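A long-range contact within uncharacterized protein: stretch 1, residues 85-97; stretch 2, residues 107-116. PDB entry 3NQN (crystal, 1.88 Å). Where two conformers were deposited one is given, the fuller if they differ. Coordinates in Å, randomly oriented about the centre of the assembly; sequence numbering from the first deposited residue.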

ATOM      1  N   THR A  85      -8.968  -2.204 -10.440  1.00 49.26           N
ATOM      2  CA  THR A  85      -9.969  -3.143  -9.872  1.00 49.97           C
ATOM      3  C   THR A  85     -10.765  -2.488  -8.759  1.00 52.11           C
ATOM      4  O   THR A  85     -10.349  -1.480  -8.190  1.00 55.24           O
ATOM      5  CB  THR A  85      -9.301  -4.400  -9.311  1.00 53.48           C
ATOM      6  OG1 THR A  85      -8.772  -4.124  -8.012  1.00 57.14           O
ATOM      7  CG2 THR A  85      -8.165  -4.879 -10.246  1.00 51.96           C
ATOM      8  N   GLY A  86     -11.897  -3.071  -8.422  1.00 53.24           N
ATOM      9  CA  GLY A  86     -12.737  -2.518  -7.354  1.00 54.48           C
ATOM     10  C   GLY A  86     -12.388  -3.005  -5.939  1.00 53.58           C
ATOM     11  O   GLY A  86     -13.038  -2.587  -4.960  1.00 54.29           O
ATOM     12  N   GLU A  87     -11.350  -3.856  -5.814  1.00 49.68           N
ATOM     13  CA  GLU A  87     -10.933  -4.418  -4.508  0.50 45.79           C
ATOM     14  C   GLU A  87     -10.471  -3.331  -3.541  1.00 42.10           C
ATOM     15  O   GLU A  87     -10.532  -3.499  -2.319  1.00 37.07           O
ATOM     16  CB  GLU A  87      -9.805  -5.424  -4.711  0.50 45.72           C
ATOM     17  CG  GLU A  87      -8.496  -4.781  -5.075  0.50 44.09           C
ATOM     18  CD  GLU A  87      -7.591  -5.699  -5.817  0.50 48.68           C
ATOM     19  OE1 GLU A  87      -7.581  -6.915  -5.504  0.50 53.22           O
ATOM     20  OE2 GLU A  87      -6.889  -5.211  -6.726  0.50 39.88           O
ATOM     21  N   ARG A  88      -9.950  -2.241  -4.087  1.00 39.55           N
ATOM     22  CA  ARG A  88      -9.544  -1.127  -3.268  1.00 36.87           C
ATOM     23  C   ARG A  88      -9.721   0.145  -4.025  1.00 34.86           C
ATOM     24  O   ARG A  88      -9.747   0.136  -5.231  1.00 33.99           O
ATOM     25  CB  ARG A  88      -8.106  -1.278  -2.777  1.00 40.07           C
ATOM     26  CG  ARG A  88      -7.077  -1.390  -3.853  1.00 43.01           C
ATOM     27  CD  ARG A  88      -5.675  -1.208  -3.272  1.00 44.57           C
ATOM     28  NE  ARG A  88      -4.639  -1.379  -4.289  1.00 50.55           N
ATOM     29  CZ  ARG A  88      -3.395  -0.901  -4.192  1.00 49.64           C
ATOM     30  NH1 ARG A  88      -3.020  -0.179  -3.139  1.00 49.96           N
ATOM     31  NH2 ARG A  88      -2.537  -1.117  -5.168  1.00 52.13           N
ATOM     32  N   ALA A  89      -9.876   1.241  -3.290  1.00 34.15           N
ATOM     33  CA  ALA A  89     -10.053   2.565  -3.873  1.00 33.69           C
ATOM     34  C   ALA A  89      -8.886   2.922  -4.784  1.00 34.07           C
ATOM     35  O   ALA A  89      -7.754   2.524  -4.540  1.00 35.87           O
ATOM     36  CB  ALA A  89     -10.205   3.598  -2.784  1.00 32.14           C
ATOM     37  N   TRP A  90      -9.191   3.629  -5.868  1.00 33.13           N
ATOM     38  CA  TRP A  90      -8.195   4.002  -6.843  1.00 30.95           C
ATOM     39  C   TRP A  90      -8.559   5.360  -7.441  1.00 30.29           C
ATOM     40  O   TRP A  90      -9.626   5.895  -7.160  1.00 30.15           O
ATOM     41  CB  TRP A  90      -8.066   2.927  -7.933  1.00 30.58           C
ATOM     42  CG  TRP A  90      -9.383   2.616  -8.709  1.00 30.92           C
ATOM     43  CD1 TRP A  90     -10.411   1.829  -8.292  1.00 37.61           C
ATOM     44  CD2 TRP A  90      -9.703   3.018 -10.050  1.00 33.89           C
ATOM     45  NE1 TRP A  90     -11.386   1.754  -9.268  1.00 34.66           N
ATOM     46  CE2 TRP A  90     -10.979   2.489 -10.352  1.00 34.39           C
ATOM     47  CE3 TRP A  90      -9.060   3.831 -11.006  1.00 31.35           C
ATOM     48  CZ2 TRP A  90     -11.612   2.712 -11.579  1.00 33.96           C
ATOM     49  CZ3 TRP A  90      -9.685   4.051 -12.223  1.00 31.77           C
ATOM     50  CH2 TRP A  90     -10.957   3.494 -12.500  1.00 34.43           C
ATOM     51  N   VAL A  91      -7.632   5.931  -8.196  1.00 28.86           N
ATOM     52  CA  VAL A  91      -7.820   7.235  -8.799  1.00 29.28           C
ATOM     53  C   VAL A  91      -7.608   7.166 -10.311  1.00 30.83           C
ATOM     54  O   VAL A  91      -6.737   6.422 -10.790  1.00 32.30           O
ATOM     55  CB  VAL A  91      -6.799   8.266  -8.203  1.00 29.69           C
ATOM     56  CG1 VAL A  91      -6.859   9.610  -8.957  1.00 32.85           C
ATOM     57  CG2 VAL A  91      -7.046   8.463  -6.712  1.00 29.28           C
ATOM     58  N   ALA A  92      -8.453   7.893 -11.046  1.00 30.11           N
ATOM     59  CA  ALA A  92      -8.311   8.088 -12.499  1.00 31.48           C
ATOM     60  C   ALA A  92      -7.713   9.473 -12.717  1.00 31.59           C
ATOM     61  O   ALA A  92      -8.335  10.470 -12.360  1.00 33.84           O
ATOM     62  CB  ALA A  92      -9.636   8.020 -13.168  1.00 29.36           C
ATOM     63  N   VAL A  93      -6.502   9.514 -13.289  1.00 31.52           N
ATOM     64  CA  VAL A  93      -5.797  10.754 -13.584  1.00 29.39           C
ATOM     65  C   VAL A  93      -5.801  11.016 -15.087  1.00 29.65           C
ATOM     66  O   VAL A  93      -5.307  10.197 -15.883  1.00 30.43           O
ATOM     67  CB  VAL A  93      -4.349  10.709 -13.091  1.00 32.14           C
ATOM     68  CG1 VAL A  93      -3.589  12.011 -13.504  1.00 26.87           C
ATOM     69  CG2 VAL A  93      -4.299  10.523 -11.566  1.00 31.73           C
ATOM     70  N   SER A  94      -6.441  12.100 -15.487  1.00 26.91           N
ATOM     71  CA  SER A  94      -6.504  12.495 -16.897  0.50 27.84           C
ATOM     72  C   SER A  94      -5.844  13.850 -17.046  1.00 28.96           C
ATOM     73  O   SER A  94      -5.832  14.635 -16.116  1.00 28.07           O
ATOM     74  CB  SER A  94      -7.950  12.603 -17.372  0.50 27.79           C
ATOM     75  OG  SER A  94      -8.709  11.465 -17.043  0.50 23.61           O
ATOM     76  N   GLY A  95      -5.282  14.104 -18.220  1.00 29.16           N
ATOM     77  CA  GLY A  95      -4.656  15.382 -18.501  1.00 27.71           C
ATOM     78  C   GLY A  95      -4.458  15.622 -19.982  1.00 26.14           C
ATOM     79  O   GLY A  95      -4.321  14.664 -20.788  1.00 26.16           O
ATOM     80  N   GLN A  96      -4.501  16.893 -20.362  1.00 26.04           N
ATOM     81  CA  GLN A  96      -4.265  17.290 -21.725  1.00 28.70           C
ATOM     82  C   GLN A  96      -3.325  18.490 -21.710  1.00 28.82           C
ATOM     83  O   GLN A  96      -3.448  19.385 -20.857  1.00 27.16           O
ATOM     84  CB  GLN A  96      -5.569  17.650 -22.452  1.00 27.32           C
ATOM     85  CG  GLN A  96      -6.725  16.596 -22.340  1.00 30.65           C
ATOM     86  CD  GLN A  96      -7.474  16.685 -21.010  1.00 30.78           C
ATOM     87  OE1 GLN A  96      -7.761  17.767 -20.530  1.00 27.33           O
ATOM     88  NE2 GLN A  96      -7.816  15.521 -20.429  1.00 25.26           N
ATOM     89  N   ALA A  97      -2.377  18.498 -22.643  1.00 27.87           N
ATOM     90  CA  ALA A  97      -1.391  19.560 -22.730  1.00 28.26           C
ATOM     91  C   ALA A  97      -1.157  19.946 -24.176  1.00 30.86           C
ATOM     92  O   ALA A  97      -1.045  19.075 -25.065  1.00 25.17           O
ATOM     93  CB  ALA A  97      -0.058  19.118 -22.081  1.00 25.34           C
TER
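Stretch 2 (107-116) FAFQFQAHLA

How does the second stretch run against the first? Both are extended: residues 90-97 form one strand and 107-114 the other, with the phi/psi values of beta structure throughout. Their N-to-C directions differ by 170°, so the strands are antiparallel, and their axes come within 4.6 Å. The register is unbroken, from W90 beside H114 at one end to A97 beside F107 at the other. Beyond the paired strands, A89 still lies next to L115, with their CA atoms 4.6 Å apart, and A116 reaches the loop before the first strand, where its CB sits 3.1 Å from G86 O.

What holds the two backbones together? Every second pair is doubly hydrogen-bonded. W90 N donates to H114 O at 3.1 Å and H114 N to W90 O at 2.8 Å; A92 N reaches Q112 O at 2.8 Å and Q112 N reaches A92 O at 3.0 Å. The same pattern continues with S94 N to Q110 O and Q110 N to S94 O, both 2.9 Å, and ends with Q96 N to A108 O at 2.8 Å and A108 N to Q96 O at 3.0 Å. Between these lie the non-hydrogen-bonded pairs, where CA-H groups turn toward carbonyls across the gap. The shortest such contact is G95 CA to A108 O, at 3.1 Å.

Which side chains meet on the face that carries W90, A92, S94 and Q96? Here they meet H114, Q112, Q110 and A108, and the contacts are partly aromatic, partly polar. The six-membered ring of W90 and the ring of H114 form an offset stack, centroids 4.1 Å apart and planes only 7° from parallel. H114 CB lies over the five-membered ring of W90, 3.5 Å from its centroid, so the histidine covers both parts of the indole. A92 CB approaches the edge of the same ring, 4.0 Å from H114 NE2. Farther along, Q96 and Q110 pair through their amides: Q96 NE2 donates to Q110 OE1 at 2.9 Å, and Q110 NE2 donates to Q96 OE1 at 3.0 Å. Their chi angles are nearly identical, m then p, which brings the two ends together between S94 and A108, with S94 CB 3.3 Å from Q110 OE1 and A108 CB 3.5 Å from Q96 OE1.

How is the opposite face filled? V91, V93 and A97 share it with F107, F109, F111 and A113, all of them buried. F111 leans back toward the first strand: its CD2 is 3.7 Å from V93 CG2, while V91 CG1 lies near the plane of the ring at its edge, 4.3 Å from CD2. F107 CD1 packs 3.7 Å from A97 CB. At G95 there is no side chain, and the ring of F109 uses the space, with CD1 3.8 Å from G95 CA; an ideally placed CB on that glycine would fall 2.7 Å from F109 CE1, a clash.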

ATOM      1  N   PHE A 107      -2.402  23.547 -19.947  1.00 25.79           N
ATOM      2  CA  PHE A 107      -2.630  22.290 -19.267  1.00 25.39           C
ATOM      3  C   PHE A 107      -4.033  22.251 -18.685  1.00 27.41           C
ATOM      4  O   PHE A 107      -4.559  23.273 -18.251  1.00 26.20           O
ATOM      5  CB  PHE A 107      -1.630  22.132 -18.116  1.00 27.06           C
ATOM      6  CG  PHE A 107      -0.204  22.070 -18.555  1.00 29.16           C
ATOM      7  CD1 PHE A 107       0.384  20.854 -18.854  1.00 28.22           C
ATOM      8  CD2 PHE A 107       0.565  23.236 -18.657  1.00 30.75           C
ATOM      9  CE1 PHE A 107       1.716  20.789 -19.281  1.00 30.05           C
ATOM     10  CE2 PHE A 107       1.886  23.178 -19.067  1.00 25.82           C
ATOM     11  CZ  PHE A 107       2.466  21.951 -19.378  1.00 29.73           C
ATOM     12  N   ALA A 108      -4.624  21.057 -18.699  1.00 26.55           N
ATOM     13  CA  ALA A 108      -5.855  20.764 -18.001  1.00 27.03           C
ATOM     14  C   ALA A 108      -5.708  19.350 -17.413  1.00 26.97           C
ATOM     15  O   ALA A 108      -5.321  18.403 -18.134  1.00 26.49           O
ATOM     16  CB  ALA A 108      -7.050  20.811 -18.958  1.00 26.42           C
ATOM     17  N   PHE A 109      -5.978  19.216 -16.123  1.00 23.58           N
ATOM     18  CA  PHE A 109      -5.953  17.913 -15.445  1.00 26.43           C
ATOM     19  C   PHE A 109      -7.255  17.637 -14.767  1.00 28.42           C
ATOM     20  O   PHE A 109      -7.897  18.557 -14.250  1.00 27.34           O
ATOM     21  CB  PHE A 109      -4.847  17.867 -14.415  1.00 29.08           C
ATOM     22  CG  PHE A 109      -3.486  17.838 -15.009  1.00 25.35           C
ATOM     23  CD1 PHE A 109      -2.896  16.632 -15.356  1.00 30.29           C
ATOM     24  CD2 PHE A 109      -2.813  19.016 -15.289  1.00 25.71           C
ATOM     25  CE1 PHE A 109      -1.660  16.591 -15.943  1.00 31.71           C
ATOM     26  CE2 PHE A 109      -1.562  18.982 -15.872  1.00 31.86           C
ATOM     27  CZ  PHE A 109      -0.988  17.755 -16.205  1.00 30.79           C
ATOM     28  N   GLN A 110      -7.676  16.372 -14.789  1.00 29.36           N
ATOM     29  CA  GLN A 110      -8.906  15.955 -14.081  1.00 29.66           C
ATOM     30  C   GLN A 110      -8.602  14.699 -13.257  1.00 32.02           C
ATOM     31  O   GLN A 110      -7.825  13.835 -13.683  1.00 30.46           O
ATOM     32  CB  GLN A 110     -10.077  15.702 -15.048  1.00 30.98           C
ATOM     33  CG  GLN A 110     -10.329  16.820 -16.088  1.00 33.86           C
ATOM     34  CD  GLN A 110      -9.397  16.740 -17.294  1.00 30.50           C
ATOM     35  OE1 GLN A 110      -9.074  15.665 -17.768  1.00 28.80           O
ATOM     36  NE2 GLN A 110      -8.977  17.888 -17.794  1.00 25.29           N
ATOM     37  N   PHE A 111      -9.150  14.655 -12.039  1.00 29.65           N
ATOM     38  CA  PHE A 111      -8.959  13.537 -11.135  1.00 31.79           C
ATOM     39  C   PHE A 111     -10.292  13.056 -10.662  1.00 34.58           C
ATOM     40  O   PHE A 111     -11.176  13.858 -10.359  1.00 33.72           O
ATOM     41  CB  PHE A 111      -8.155  13.957  -9.901  1.00 32.33           C
ATOM     42  CG  PHE A 111      -6.803  14.452 -10.204  1.00 30.88           C
ATOM     43  CD1 PHE A 111      -6.596  15.800 -10.518  1.00 31.24           C
ATOM     44  CD2 PHE A 111      -5.711  13.611 -10.130  1.00 35.17           C
ATOM     45  CE1 PHE A 111      -5.336  16.271 -10.774  1.00 34.01           C
ATOM     46  CE2 PHE A 111      -4.450  14.080 -10.376  1.00 31.46           C
ATOM     47  CZ  PHE A 111      -4.257  15.421 -10.703  1.00 33.33           C
ATOM     48  N   GLN A 112     -10.447  11.737 -10.600  1.00 34.59           N
ATOM     49  CA  GLN A 112     -11.662  11.132 -10.087  0.50 35.37           C
ATOM     50  C   GLN A 112     -11.258   9.995  -9.132  1.00 35.71           C
ATOM     51  O   GLN A 112     -10.454   9.144  -9.482  1.00 38.62           O
ATOM     52  CB  GLN A 112     -12.523  10.601 -11.251  0.50 35.27           C
ATOM     53  CG  GLN A 112     -13.766   9.782 -10.831  0.50 39.48           C
ATOM     54  CD  GLN A 112     -14.965  10.644 -10.476  0.50 45.22           C
ATOM     55  OE1 GLN A 112     -15.177  11.709 -11.058  0.50 50.43           O
ATOM     56  NE2 GLN A 112     -15.784  10.162  -9.550  0.50 48.24           N
ATOM     57  N   ALA A 113     -11.767  10.031  -7.907  1.00 34.68           N
ATOM     58  CA  ALA A 113     -11.501   8.957  -6.947  1.00 34.72           C
ATOM     59  C   ALA A 113     -12.631   7.953  -7.097  1.00 34.08           C
ATOM     60  O   ALA A 113     -13.781   8.335  -7.178  1.00 36.78           O
ATOM     61  CB  ALA A 113     -11.446   9.490  -5.526  1.00 33.26           C
ATOM     62  N   HIS A 114     -12.276   6.678  -7.212  1.00 32.69           N
ATOM     63  CA  HIS A 114     -13.237   5.606  -7.360  1.00 34.16           C
ATOM     64  C   HIS A 114     -13.226   4.757  -6.090  1.00 33.12           C
ATOM     65  O   HIS A 114     -12.257   4.079  -5.811  1.00 33.92           O
ATOM     66  CB  HIS A 114     -12.879   4.742  -8.572  1.00 33.90           C
ATOM     67  CG  HIS A 114     -13.129   5.416  -9.889  1.00 37.64           C
ATOM     68  ND1 HIS A 114     -14.320   5.292 -10.577  1.00 38.22           N
ATOM     69  CD2 HIS A 114     -12.336   6.205 -10.651  1.00 37.15           C
ATOM     70  CE1 HIS A 114     -14.253   5.988 -11.697  1.00 39.67           C
ATOM     71  NE2 HIS A 114     -13.063   6.557 -11.764  1.00 38.44           N
ATOM     72  N   LEU A 115     -14.299   4.826  -5.324  1.00 35.94           N
ATOM     73  CA  LEU A 115     -14.383   4.112  -4.059  1.00 38.01           C
ATOM     74  C   LEU A 115     -14.912   2.699  -4.222  1.00 41.50           C
ATOM     75  O   LEU A 115     -15.678   2.416  -5.125  1.00 44.70           O
ATOM     76  CB  LEU A 115     -15.257   4.889  -3.067  1.00 40.16           C
ATOM     77  CG  LEU A 115     -14.740   6.300  -2.756  1.00 41.31           C
ATOM     78  CD1 LEU A 115     -15.626   6.993  -1.686  1.00 50.06           C
ATOM     79  CD2 LEU A 115     -13.287   6.255  -2.310  1.00 41.47           C
ATOM     80  N   ALA A 116     -14.471   1.816  -3.336  1.00 44.00           N
ATOM     81  CA  ALA A 116     -14.876   0.410  -3.349  1.00 49.36           C
ATOM     82  C   ALA A 116     -16.127   0.222  -2.500  1.00 50.94           C
ATOM     83  O   ALA A 116     -16.863  -0.743  -2.680  1.00 57.55           O
ATOM     84  CB  ALA A 116     -13.727  -0.469  -2.816  1.00 50.01           C
TER